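Probable glucarate dehydratase (Mycobacterium smegmatis str. MC2 155, PDB 3VDG) probably dehydrates D-glucarate in a metal-dependent reaction of the enolase superfamily. Local coordinates at residues V305-Y319 with C333-N345. Numbering follows the deposited sequence.
Sequences VAKNSVQVVLSDHHY and CDTFGLGLSMHSN. With FMT (formic acid), chain B.
Strands 312-315 and 339-342 run parallel as neighbours, their short axes 4.1 Å apart at 32°, joined by a ladder of five backbone hydrogen bonds from Gly339 N–Gln311 O at one end to His343 N–Ser315 O at the other. Helix 323-336 links the two strands, a beta-alpha-beta unit of the barrel expected in an enolase-type C-terminal domain. Gly339, with no side chain, lets its strand come close to Val312, CA atoms 4.2 Å apart. Toward the linking helix, Val313 CG2 lies 3.9 Å from Leu338 CD1 and close to Cys333 SG, branched and compact groups that fill an apolar layer. Farther out, Val305 CG1 meets the Phe336 ring obliquely, and that ring stacks on Phe336 of the second subunit. Ser315 is small enough to turn back on the ladder: chi1 62° sets OG between its own N and carbonyl carbon, and OG and N both donate to Ser341 O. On the other face, Leu314 CD2 packs against His343 CB at 3.8 Å, near the sodium ion bound by Asp244, Glu269 and Asn292. Beyond the strand ends, His343 ND1 donates to the anti lone pair of Asp316 OD2 at 2.6 Å, with the acceptor in the imidazole plane, while Tyr319 OH lies over one face of that ring. Asp316 OD1 takes two bonds, from His318 N, capping the helix start, and from His318 ND1. Thus held, Asp316 constrains the imidazole and helps direct NE2 to O2 of a formate (2.7 Å, 178°), probably from the crystallisation liquor and also bonded to Asn246 ND2, which may mark part of the substrate pocket.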
# COMPACT_ATOMS: atom_id res chain seq x y z
N VAL A 305 -10.25 7.50 11.96
CA VAL A 305 -9.29 7.00 12.93
C VAL A 305 -9.26 7.91 14.17
O VAL A 305 -9.31 7.42 15.31
CB VAL A 305 -7.87 6.89 12.30
CG1 VAL A 305 -6.81 6.72 13.37
CG2 VAL A 305 -7.83 5.73 11.31
N ALA A 306 -9.20 9.22 13.98
CA ALA A 306 -9.12 10.15 15.12
C ALA A 306 -10.37 10.05 16.03
O ALA A 306 -10.27 10.12 17.24
CB ALA A 306 -8.92 11.59 14.65
N LYS A 307 -11.54 9.86 15.42
CA LYS A 307 -12.79 9.81 16.17
C LYS A 307 -13.13 8.44 16.73
O LYS A 307 -14.05 8.31 17.53
CB LYS A 307 -13.93 10.28 15.27
CG LYS A 307 -13.92 11.77 14.97
CD LYS A 307 -14.85 12.06 13.80
CE LYS A 307 -14.75 13.50 13.33
NZ LYS A 307 -15.37 14.39 14.33
N ASN A 308 -12.40 7.42 16.31
CA ASN A 308 -12.78 6.04 16.67
C ASN A 308 -14.20 5.72 16.22
O ASN A 308 -14.97 5.09 16.94
CB ASN A 308 -12.63 5.82 18.18
CG ASN A 308 -11.18 5.86 18.63
OD1 ASN A 308 -10.39 4.99 18.28
ND2 ASN A 308 -10.82 6.88 19.41
N SER A 309 -14.54 6.16 15.01
CA SER A 309 -15.89 5.95 14.50
C SER A 309 -16.18 4.52 14.11
O SER A 309 -17.32 4.08 14.20
CB SER A 309 -16.14 6.85 13.30
OG SER A 309 -15.94 8.19 13.65
N VAL A 310 -15.17 3.81 13.63
CA VAL A 310 -15.40 2.43 13.18
C VAL A 310 -14.22 1.54 13.53
O VAL A 310 -13.08 2.02 13.70
CB VAL A 310 -15.63 2.31 11.66
CG1 VAL A 310 -16.92 3.01 11.25
CG2 VAL A 310 -14.43 2.84 10.88
N GLN A 311 -14.51 0.25 13.63
CA GLN A 311 -13.51 -0.74 13.98
C GLN A 311 -13.22 -1.66 12.79
O GLN A 311 -12.20 -2.35 12.79
CB GLN A 311 -13.99 -1.55 15.19
CG GLN A 311 -14.01 -0.73 16.48
CD GLN A 311 -15.16 0.25 16.53
OE1 GLN A 311 -16.33 -0.15 16.46
NE2 GLN A 311 -14.84 1.55 16.64
N VAL A 312 -14.11 -1.66 11.79
CA VAL A 312 -13.96 -2.50 10.58
C VAL A 312 -14.29 -1.66 9.34
O VAL A 312 -15.29 -0.95 9.32
CB VAL A 312 -14.92 -3.71 10.62
CG1 VAL A 312 -14.83 -4.50 9.33
CG2 VAL A 312 -14.64 -4.63 11.82
N VAL A 313 -13.44 -1.71 8.31
CA VAL A 313 -13.73 -0.97 7.06
C VAL A 313 -14.06 -2.01 5.98
O VAL A 313 -13.40 -3.04 5.86
CB VAL A 313 -12.54 -0.11 6.60
CG1 VAL A 313 -12.85 0.58 5.27
CG2 VAL A 313 -12.23 0.96 7.66
N LEU A 314 -15.11 -1.78 5.21
CA LEU A 314 -15.41 -2.69 4.12
C LEU A 314 -14.73 -2.21 2.86
O LEU A 314 -15.02 -1.14 2.38
CB LEU A 314 -16.91 -2.85 3.89
CG LEU A 314 -17.65 -3.96 4.63
CD1 LEU A 314 -17.63 -3.71 6.13
CD2 LEU A 314 -19.09 -4.08 4.14
N SER A 315 -13.78 -2.99 2.35
CA SER A 315 -13.12 -2.59 1.10
C SER A 315 -14.12 -2.72 -0.05
O SER A 315 -15.10 -3.46 0.03
CB SER A 315 -11.92 -3.49 0.82
OG SER A 315 -12.36 -4.85 0.65
N ASP A 316 -13.85 -2.02 -1.14
CA ASP A 316 -14.58 -2.22 -2.39
C ASP A 316 -13.74 -1.64 -3.51
O ASP A 316 -13.63 -0.41 -3.64
CB ASP A 316 -15.95 -1.52 -2.34
CG ASP A 316 -16.79 -1.84 -3.56
OD1 ASP A 316 -16.19 -2.05 -4.64
OD2 ASP A 316 -18.05 -1.86 -3.45
N HIS A 317 -13.14 -2.49 -4.34
CA HIS A 317 -12.20 -1.98 -5.35
C HIS A 317 -12.87 -1.13 -6.38
O HIS A 317 -12.21 -0.37 -7.09
CB HIS A 317 -11.41 -3.11 -6.03
CG HIS A 317 -12.21 -3.93 -7.01
ND1 HIS A 317 -12.89 -5.03 -6.66
CD2 HIS A 317 -12.37 -3.79 -8.40
CE1 HIS A 317 -13.48 -5.55 -7.74
NE2 HIS A 317 -13.16 -4.78 -8.80
N HIS A 318 -14.20 -1.22 -6.49
CA HIS A 318 -14.92 -0.45 -7.51
C HIS A 318 -14.97 1.02 -7.20
O HIS A 318 -15.07 1.86 -8.11
CB HIS A 318 -16.35 -0.97 -7.70
CG HIS A 318 -16.43 -2.43 -8.09
ND1 HIS A 318 -16.53 -3.43 -7.16
CD2 HIS A 318 -16.42 -3.04 -9.34
CE1 HIS A 318 -16.61 -4.62 -7.81
NE2 HIS A 318 -16.54 -4.38 -9.13
N TYR A 319 -14.90 1.38 -5.92
CA TYR A 319 -14.88 2.83 -5.61
C TYR A 319 -13.65 3.33 -4.86
O TYR A 319 -13.44 4.55 -4.77
CB TYR A 319 -16.21 3.32 -4.99
CG TYR A 319 -16.61 2.71 -3.66
CD1 TYR A 319 -17.67 1.82 -3.58
CD2 TYR A 319 -15.92 3.03 -2.49
CE1 TYR A 319 -18.05 1.27 -2.37
CE2 TYR A 319 -16.29 2.47 -1.27
CZ TYR A 319 -17.36 1.59 -1.22
OH TYR A 319 -17.74 1.02 -0.01
N CYS A 333 -5.46 -0.18 7.15
CA CYS A 333 -6.29 -0.81 8.19
C CYS A 333 -5.45 -1.62 9.16
O CYS A 333 -5.60 -1.50 10.39
CB CYS A 333 -7.39 -1.69 7.57
SG CYS A 333 -8.67 -0.68 6.78
N ASP A 334 -4.57 -2.46 8.62
CA ASP A 334 -3.69 -3.26 9.47
C ASP A 334 -2.86 -2.35 10.38
O ASP A 334 -2.75 -2.59 11.57
CB ASP A 334 -2.76 -4.11 8.62
CG ASP A 334 -2.10 -5.23 9.44
OD1 ASP A 334 -2.72 -5.71 10.40
OD2 ASP A 334 -0.96 -5.62 9.12
N THR A 335 -2.31 -1.28 9.82
CA THR A 335 -1.45 -0.37 10.58
C THR A 335 -2.21 0.33 11.70
O THR A 335 -1.71 0.48 12.81
CB THR A 335 -0.85 0.69 9.65
OG1 THR A 335 -0.03 0.04 8.68
CG2 THR A 335 0.00 1.71 10.41
N PHE A 336 -3.42 0.78 11.41
CA PHE A 336 -4.18 1.56 12.39
C PHE A 336 -5.15 0.72 13.23
O PHE A 336 -6.00 1.26 13.93
CB PHE A 336 -4.88 2.72 11.69
CG PHE A 336 -3.95 3.83 11.32
CD1 PHE A 336 -3.19 3.74 10.15
CD2 PHE A 336 -3.78 4.94 12.15
CE1 PHE A 336 -2.28 4.75 9.82
CE2 PHE A 336 -2.89 5.95 11.82
CZ PHE A 336 -2.14 5.85 10.65
N GLY A 337 -5.02 -0.59 13.15
CA GLY A 337 -5.79 -1.49 14.02
C GLY A 337 -7.25 -1.66 13.65
O GLY A 337 -8.08 -1.96 14.52
N LEU A 338 -7.57 -1.50 12.37
CA LEU A 338 -8.94 -1.68 11.88
C LEU A 338 -9.09 -3.03 11.20
O LEU A 338 -8.18 -3.48 10.48
CB LEU A 338 -9.26 -0.58 10.86
CG LEU A 338 -9.14 0.87 11.34
CD1 LEU A 338 -9.37 1.83 10.18
CD2 LEU A 338 -10.12 1.14 12.46
N GLY A 339 -10.23 -3.68 11.39
CA GLY A 339 -10.50 -4.93 10.69
C GLY A 339 -10.86 -4.62 9.24
O GLY A 339 -11.13 -3.46 8.89
N LEU A 340 -10.88 -5.64 8.39
CA LEU A 340 -11.11 -5.42 6.95
C LEU A 340 -12.07 -6.46 6.41
O LEU A 340 -11.87 -7.66 6.61
CB LEU A 340 -9.79 -5.52 6.16
CG LEU A 340 -9.93 -5.24 4.65
CD1 LEU A 340 -10.18 -3.76 4.42
CD2 LEU A 340 -8.65 -5.67 3.94
N SER A 341 -13.11 -6.00 5.73
CA SER A 341 -14.05 -6.91 5.10
C SER A 341 -14.21 -6.43 3.66
O SER A 341 -13.37 -5.64 3.18
CB SER A 341 -15.38 -6.89 5.89
OG SER A 341 -16.30 -7.87 5.41
N MET A 342 -15.25 -6.87 2.97
CA MET A 342 -15.50 -6.39 1.60
C MET A 342 -16.98 -6.20 1.30
O MET A 342 -17.82 -7.06 1.60
CB MET A 342 -14.87 -7.33 0.56
CG MET A 342 -14.92 -6.79 -0.86
SD MET A 342 -14.25 -7.95 -2.09
CE MET A 342 -12.53 -8.09 -1.57
N HIS A 343 -17.28 -5.05 0.70
CA HIS A 343 -18.62 -4.60 0.33
C HIS A 343 -18.85 -4.97 -1.10
O HIS A 343 -17.91 -5.10 -1.88
CB HIS A 343 -18.66 -3.06 0.47
CG HIS A 343 -19.85 -2.40 -0.20
ND1 HIS A 343 -19.80 -1.93 -1.48
CD2 HIS A 343 -21.13 -2.12 0.27
CE1 HIS A 343 -20.99 -1.38 -1.81
NE2 HIS A 343 -21.81 -1.50 -0.74
N SER A 344 -20.11 -5.14 -1.47
CA SER A 344 -20.43 -5.44 -2.86
C SER A 344 -21.71 -4.75 -3.30
O SER A 344 -22.51 -4.31 -2.46
CB SER A 344 -20.50 -6.95 -3.12
OG SER A 344 -21.78 -7.45 -2.90
N ASN A 345 -21.86 -4.59 -4.60
CA ASN A 345 -23.12 -4.18 -5.20
C ASN A 345 -23.44 -5.21 -6.27
O ASN A 345 -22.58 -6.01 -6.64
CB ASN A 345 -22.97 -2.81 -5.86
CG ASN A 345 -22.95 -1.67 -4.85
OD1 ASN A 345 -21.97 -0.94 -4.76
ND2 ASN A 345 -24.04 -1.52 -4.09
C FMT B . -25.20 -0.85 0.38
O1 FMT B . -24.76 -0.93 1.52
O2 FMT B . -24.38 -0.57 -0.64
O HOH W 1 -10.70 -2.49 15.25
O HOH W 2 -16.92 -5.19 -4.51